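Local coordinates for hypothetical protein Atu0120 (Agrobacterium tumefaciens, PDB 2I6H) that is of unknown function but belongs to the DUF924 family of bacterial proteins and folds as an all-helical chain that pairs with a second copy, at residues A[39-42]-A[43-47]; A[116-120]-A[121-125]; A[126-129]-A[130-133]. All blocks are in the same frame, centred on the assembly; numbering follows the deposited sequence. Where two conformers were deposited one is given.

Contact 1 of 3, residues A[39-42]-A[43-47]; sequences KKAG and PDKWF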
# COMPACT_ATOMS: atom_id res chain seq x y z
N LYS A 39 1.98 -0.03 17.81
CA LYS A 39 2.85 -1.14 17.38
C LYS A 39 2.12 -2.48 17.54
O LYS A 39 2.14 -3.34 16.64
CB LYS A 39 4.16 -1.10 18.18
CG LYS A 39 5.09 0.10 17.80
CD LYS A 39 6.37 -0.03 18.67
CE LYS A 39 7.36 1.08 18.49
NZ LYS A 39 8.51 1.08 19.53
N LYS A 40 1.42 -2.63 18.66
CA LYS A 40 0.68 -3.88 18.94
C LYS A 40 -0.42 -4.11 17.92
O LYS A 40 -0.57 -5.25 17.42
CB LYS A 40 0.12 -3.85 20.34
CG LYS A 40 -0.43 -5.20 20.81
CD LYS A 40 -0.85 -5.09 22.29
CE LYS A 40 -1.16 -6.45 22.88
NZ LYS A 40 -2.34 -7.08 22.26
N ALA A 41 -1.15 -3.05 17.56
CA ALA A 41 -2.23 -3.13 16.56
C ALA A 41 -1.69 -3.54 15.19
O ALA A 41 -2.23 -4.46 14.56
CB ALA A 41 -3.00 -1.78 16.47
N GLY A 42 -0.60 -2.91 14.76
CA GLY A 42 0.06 -3.25 13.53
C GLY A 42 -0.65 -2.83 12.25
O GLY A 42 -1.77 -2.26 12.28
N PRO A 43 0.03 -3.04 11.10
CA PRO A 43 -0.50 -2.57 9.82
C PRO A 43 -1.85 -3.18 9.49
O PRO A 43 -2.63 -2.55 8.77
CB PRO A 43 0.60 -2.94 8.79
CG PRO A 43 1.39 -4.07 9.48
CD PRO A 43 1.35 -3.68 10.95
N ASP A 44 -2.16 -4.35 10.07
CA ASP A 44 -3.50 -4.93 9.98
C ASP A 44 -4.57 -3.90 10.38
O ASP A 44 -5.64 -3.79 9.74
CB ASP A 44 -3.58 -6.13 10.91
CG ASP A 44 -5.00 -6.72 10.97
OD1 ASP A 44 -5.59 -6.93 9.88
OD2 ASP A 44 -5.50 -6.94 12.10
N LYS A 45 -4.26 -3.12 11.41
CA LYS A 45 -5.21 -2.09 11.86
C LYS A 45 -4.91 -0.72 11.27
O LYS A 45 -5.84 0.07 11.08
CB LYS A 45 -5.28 -1.99 13.39
CG LYS A 45 -5.63 -3.29 14.15
CD LYS A 45 -6.93 -3.88 13.65
CE LYS A 45 -7.44 -4.99 14.55
NZ LYS A 45 -6.43 -6.06 14.66
N TRP A 46 -3.64 -0.40 11.02
CA TRP A 46 -3.31 0.92 10.48
C TRP A 46 -3.95 1.14 9.12
O TRP A 46 -4.37 2.25 8.82
CB TRP A 46 -1.79 1.15 10.31
CG TRP A 46 -0.97 0.80 11.50
CD1 TRP A 46 -1.39 0.71 12.80
CD2 TRP A 46 0.42 0.49 11.49
NE1 TRP A 46 -0.34 0.37 13.59
CE2 TRP A 46 0.78 0.21 12.83
CE3 TRP A 46 1.38 0.41 10.49
CZ2 TRP A 46 2.10 -0.13 13.19
CZ3 TRP A 46 2.71 0.06 10.86
CH2 TRP A 46 3.04 -0.20 12.20
N PHE A 47 -4.03 0.09 8.30
CA PHE A 47 -4.31 0.26 6.86
C PHE A 47 -5.59 -0.42 6.36
O PHE A 47 -5.78 -0.56 5.14
CB PHE A 47 -3.12 -0.22 6.00
CG PHE A 47 -1.79 0.42 6.36
CD1 PHE A 47 -1.65 1.82 6.40
CD2 PHE A 47 -0.70 -0.37 6.67
CE1 PHE A 47 -0.41 2.41 6.75
CE2 PHE A 47 0.53 0.21 7.01
CZ PHE A 47 0.67 1.61 7.04
O HOH W 1 -3.78 -6.48 15.10
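G42 and P43 form the junction between two helices that follow each other almost without a break. Helix 29-41 stops at A41, G42 leaves it with a positive phi of 73°, and P43 opens the single turn 43-46. The carbonyl of G42 takes two backbone donors from that turn. K45 N lies 2.8 Å from G42 O. W46 N bonds to the same G42 O at 2.9 Å. One oxygen thereby holds the start of the turn, and F47 N bonds to P43 O at its far end. G42 thus both ends helix 29-41 and is the N-cap of helix 43-46, a helix-to-helix junction built on one glycine.

The indole of W46 lies flat against the same glycine. Its CG stands beside the backbone N (chi1 -49°), which turns the ring back toward G42 and lays one face against its backbone. G42 CA makes a CH-pi contact 3.9 Å from the centroid of the five-membered ring of W46, and P43 N sits over the ring system, while K39 CA approaches the edge. W46 NE1 is turned past G42 O at a poor angle and bonds instead to W38 O, in the helix the junction ends; W38 also stacks on the indole.

K45 packs its CG 3.8 Å from A41 CB, then folds at chi2 and chi4 so that its ammonium returns to the junction. There K45 NZ forms a salt bridge of 2.9 Å with D44 OD2, met nearly end-on, and donates to a water 2.7 Å from NZ. That water in turn donates to A41 O at 2.6 Å. On the other subunit, H164 packs on P43 and E168 on D44.

Contact 2 of 3, residues A[116-120]-A[121-125]; sequences DEAIR and RGHDQ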
# COMPACT_ATOMS: atom_id res chain seq x y z
N ASP A 116 6.51 18.83 10.38
CA ASP A 116 7.64 19.67 9.94
C ASP A 116 8.73 19.79 11.04
O ASP A 116 9.95 19.59 10.79
CB ASP A 116 7.13 21.06 9.56
CG ASP A 116 8.28 22.01 9.13
OD1 ASP A 116 8.92 21.78 8.07
OD2 ASP A 116 8.57 22.94 9.92
N GLU A 117 8.28 20.12 12.24
CA GLU A 117 9.20 20.29 13.38
C GLU A 117 9.91 18.97 13.73
O GLU A 117 11.13 18.96 13.97
CB GLU A 117 8.49 20.89 14.60
CG GLU A 117 9.45 21.14 15.78
CD GLU A 117 10.68 22.03 15.43
OE1 GLU A 117 10.63 22.84 14.46
OE2 GLU A 117 11.70 21.88 16.16
N ALA A 118 9.17 17.87 13.72
CA ALA A 118 9.73 16.55 14.02
C ALA A 118 10.79 16.15 12.99
O ALA A 118 11.85 15.64 13.36
CB ALA A 118 8.59 15.49 14.10
N ILE A 119 10.51 16.42 11.71
CA ILE A 119 11.43 16.10 10.65
C ILE A 119 12.70 16.97 10.79
O ILE A 119 13.84 16.49 10.59
CB ILE A 119 10.77 16.23 9.29
CG1 ILE A 119 9.77 15.05 9.16
CG2 ILE A 119 11.83 16.14 8.12
CD1 ILE A 119 8.81 15.21 8.01
N ARG A 120 12.49 18.23 11.18
CA ARG A 120 13.62 19.14 11.36
C ARG A 120 14.55 18.62 12.45
O ARG A 120 15.76 18.79 12.37
CB ARG A 120 13.13 20.55 11.67
CG ARG A 120 12.64 21.31 10.44
CD ARG A 120 12.20 22.72 10.77
NE ARG A 120 13.29 23.61 11.17
CZ ARG A 120 14.13 24.23 10.34
NH1 ARG A 120 14.06 24.06 9.02
NH2 ARG A 120 15.07 25.02 10.82
N ARG A 121 13.96 17.95 13.45
CA ARG A 121 14.74 17.39 14.57
C ARG A 121 15.31 16.02 14.23
O ARG A 121 16.00 15.44 15.06
CB ARG A 121 13.87 17.26 15.82
CG ARG A 121 13.45 18.61 16.38
CD ARG A 121 12.53 18.54 17.57
NE ARG A 121 12.06 19.89 17.91
CZ ARG A 121 11.98 20.38 19.14
NH1 ARG A 121 12.38 19.67 20.19
NH2 ARG A 121 11.50 21.60 19.33
N GLY A 122 14.97 15.48 13.06
CA GLY A 122 15.49 14.15 12.61
C GLY A 122 14.69 12.96 13.15
O GLY A 122 15.11 11.79 13.01
N HIS A 123 13.53 13.24 13.75
CA HIS A 123 12.76 12.18 14.43
C HIS A 123 12.28 11.05 13.52
O HIS A 123 12.17 9.86 13.95
CB HIS A 123 11.57 12.79 15.19
CG HIS A 123 11.96 13.60 16.39
ND1 HIS A 123 13.15 13.42 17.05
CD2 HIS A 123 11.30 14.60 17.06
CE1 HIS A 123 13.22 14.27 18.07
NE2 HIS A 123 12.11 14.98 18.10
N ASP A 124 11.94 11.39 12.27
CA ASP A 124 11.44 10.38 11.33
C ASP A 124 12.53 9.33 11.06
O ASP A 124 12.24 8.14 10.89
CB ASP A 124 10.98 11.01 10.01
CG ASP A 124 12.09 11.82 9.30
OD1 ASP A 124 12.84 12.58 9.97
OD2 ASP A 124 12.18 11.69 8.04
N GLN A 125 13.78 9.80 11.04
CA GLN A 125 14.92 8.89 10.78
C GLN A 125 15.24 8.08 12.02
O GLN A 125 15.94 7.06 11.91
CB GLN A 125 16.15 9.69 10.34
CG GLN A 125 15.96 10.32 8.95
CD GLN A 125 15.61 9.29 7.87
OE1 GLN A 125 16.36 8.32 7.62
NE2 GLN A 125 14.48 9.49 7.21
O HOH W 2 14.76 14.22 9.26
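A118 and H123 are tied together by the long bond of a Schellman motif, which ends helix 108-120 and leads into the short helix 123-126. Among the backbone bonds, H123 N reaches A118 O at 3.0 Å and, nested inside this, G122 N reaches I119 O at 2.9 Å. G122 provides the positive phi (84°) that lets the chain turn back over the last helical turn. One step earlier R121 N still bonds to E117 O in the helical manner.

The charged interaction runs along the outside of that last turn. R121 extends straight from CG to NE, whereas E117 has its CG anti to the backbone N and bends at chi2 (55°), bringing the carboxylate to the edge of the guanidinium. R121 NE donates to E117 OE2 at 2.7 Å, on the oxygen's anti lone pair, and R121 NH2 adds a weak bond to the same oxygen. The two flat groups stand steeply, 84° apart, and do not form the side-by-side two-oxygen pairing.

Van der Waals contacts join the segments as well: A118 CB meets the H123 ring at CD2, 4.1 Å away, and I119 CG1 lies 4.0 Å from the carboxylate carbon CG of D124. Both buried side chains, H123 and D124, find polar partners elsewhere in the chain, H123 NE2 at L77 O and D124 OD2 at Y136 OH. D124 OD1 accepts from a water at 2.6 Å, and that water also donates to I119 O at 2.8 Å.

Contact 3 of 3, residues A[126-129]-A[130-133]; sequences AVSE and DLRV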
# COMPACT_ATOMS: atom_id res chain seq x y z
N ALA A 126 14.76 8.52 13.18
CA ALA A 126 15.06 7.85 14.46
C ALA A 126 14.09 6.73 14.78
O ALA A 126 14.44 5.86 15.57
CB ALA A 126 15.15 8.85 15.62
N VAL A 127 12.91 6.70 14.16
CA VAL A 127 11.98 5.56 14.37
C VAL A 127 12.22 4.49 13.29
O VAL A 127 12.90 4.75 12.28
CB VAL A 127 10.49 6.05 14.39
CG1 VAL A 127 10.32 7.22 15.39
CG2 VAL A 127 10.04 6.48 12.99
N SER A 128 11.67 3.30 13.48
CA SER A 128 11.82 2.23 12.51
C SER A 128 11.21 2.58 11.16
O SER A 128 10.31 3.42 11.03
CB SER A 128 11.22 0.92 13.04
OG SER A 128 9.83 1.11 13.21
N GLU A 129 11.69 1.90 10.15
CA GLU A 129 11.25 2.15 8.79
C GLU A 129 9.72 2.00 8.66
O GLU A 129 9.11 2.82 8.00
CB GLU A 129 12.00 1.24 7.81
CG GLU A 129 11.83 1.68 6.39
CD GLU A 129 12.59 0.80 5.39
OE1 GLU A 129 13.12 -0.26 5.80
OE2 GLU A 129 12.61 1.20 4.20
N ASP A 130 9.14 0.99 9.33
CA ASP A 130 7.70 0.67 9.33
C ASP A 130 6.84 1.82 9.86
O ASP A 130 5.67 1.94 9.51
CB ASP A 130 7.45 -0.53 10.26
CG ASP A 130 7.76 -1.87 9.60
OD1 ASP A 130 8.02 -1.88 8.38
OD2 ASP A 130 7.71 -2.92 10.29
N LEU A 131 7.41 2.60 10.79
CA LEU A 131 6.66 3.69 11.45
C LEU A 131 6.92 5.06 10.84
O LEU A 131 6.23 6.03 11.14
CB LEU A 131 6.97 3.72 12.95
CG LEU A 131 6.51 2.49 13.76
CD1 LEU A 131 7.15 2.55 15.13
CD2 LEU A 131 4.96 2.39 13.85
N ARG A 132 7.94 5.15 10.02
CA ARG A 132 8.35 6.43 9.43
C ARG A 132 7.23 7.17 8.69
O ARG A 132 7.12 8.41 8.77
CB ARG A 132 9.52 6.11 8.48
CG ARG A 132 10.37 7.24 8.12
CD ARG A 132 11.80 6.68 7.75
NE ARG A 132 12.56 6.12 8.88
CZ ARG A 132 13.57 5.26 8.76
NH1 ARG A 132 13.94 4.84 7.55
NH2 ARG A 132 14.24 4.82 9.81
N VAL A 133 6.43 6.42 7.94
CA VAL A 133 5.37 7.02 7.12
C VAL A 133 4.39 7.91 7.94
O VAL A 133 3.77 8.82 7.40
CB VAL A 133 4.61 5.97 6.28
CG1 VAL A 133 3.77 5.09 7.16
CG2 VAL A 133 3.76 6.69 5.16
O HOH W 3 6.75 3.67 7.11
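R132 lays one face of its guanidinium over the backbone of E129, with E129 CA 3.9 Å above the plane and over its centre. With CG anti to the backbone N, the chain runs back along the helix and bends at chi3 (-69°), so that the group passes the start of helix 129-132 and meets the segment before it. There R132 NH2 donates to V127 O at 2.8 Å, approaching almost in line with the carbonyl (C=O...N angle 168°). R132 NE bonds to D124 O, so two backbone carbonyls fix the rotation of the group. The carboxylate of E129 takes no part in this grip: E129 OE2 stays 5.1 Å from R132 NH1. The nearest atom of the E129 side chain is about 4 Å from a bound calcium ion.

The single helical turn is closed by S128 O, which accepts from L131 N at 3.0 Å and only weakly from R132 N. R132 N also bonds to E129 O. A water extends the turn by donating to E129 O and accepting from V133 N, 2.9 Å from the water. The buried V127 packs its CG2 4.1 Å from CB of L131, also buried. S128 OG rests 3.6 Å from L131 CD1.

D130 OD1 makes a weak hydrogen bond to G160 N of the second subunit. Within the chain, F135 packs on V127, and L131 touches both helix 80-97, at L84, and helix 29-41, at W38 and K39.

The three contacts come in series along the chain, each a helix end or a single turn in an all-helical fold. Contacts 2 and 3 are consecutive, lie on the same side of the chain's centre and have centres about 11 Å apart; helix 123-126 leads into helix 129-132. Contact 1 is far earlier in sequence yet has its centre about 13 Å from that of contact 3, and the two touch where L131 lies against K39 and W46, with W46 CH2 3.6 Å from L131 CD2. Contacts 1 and 2 do not touch, their centres being about 22 Å apart. Contact 3 thus bridges the other two, and contacts 1 and 3 also reach the second subunit.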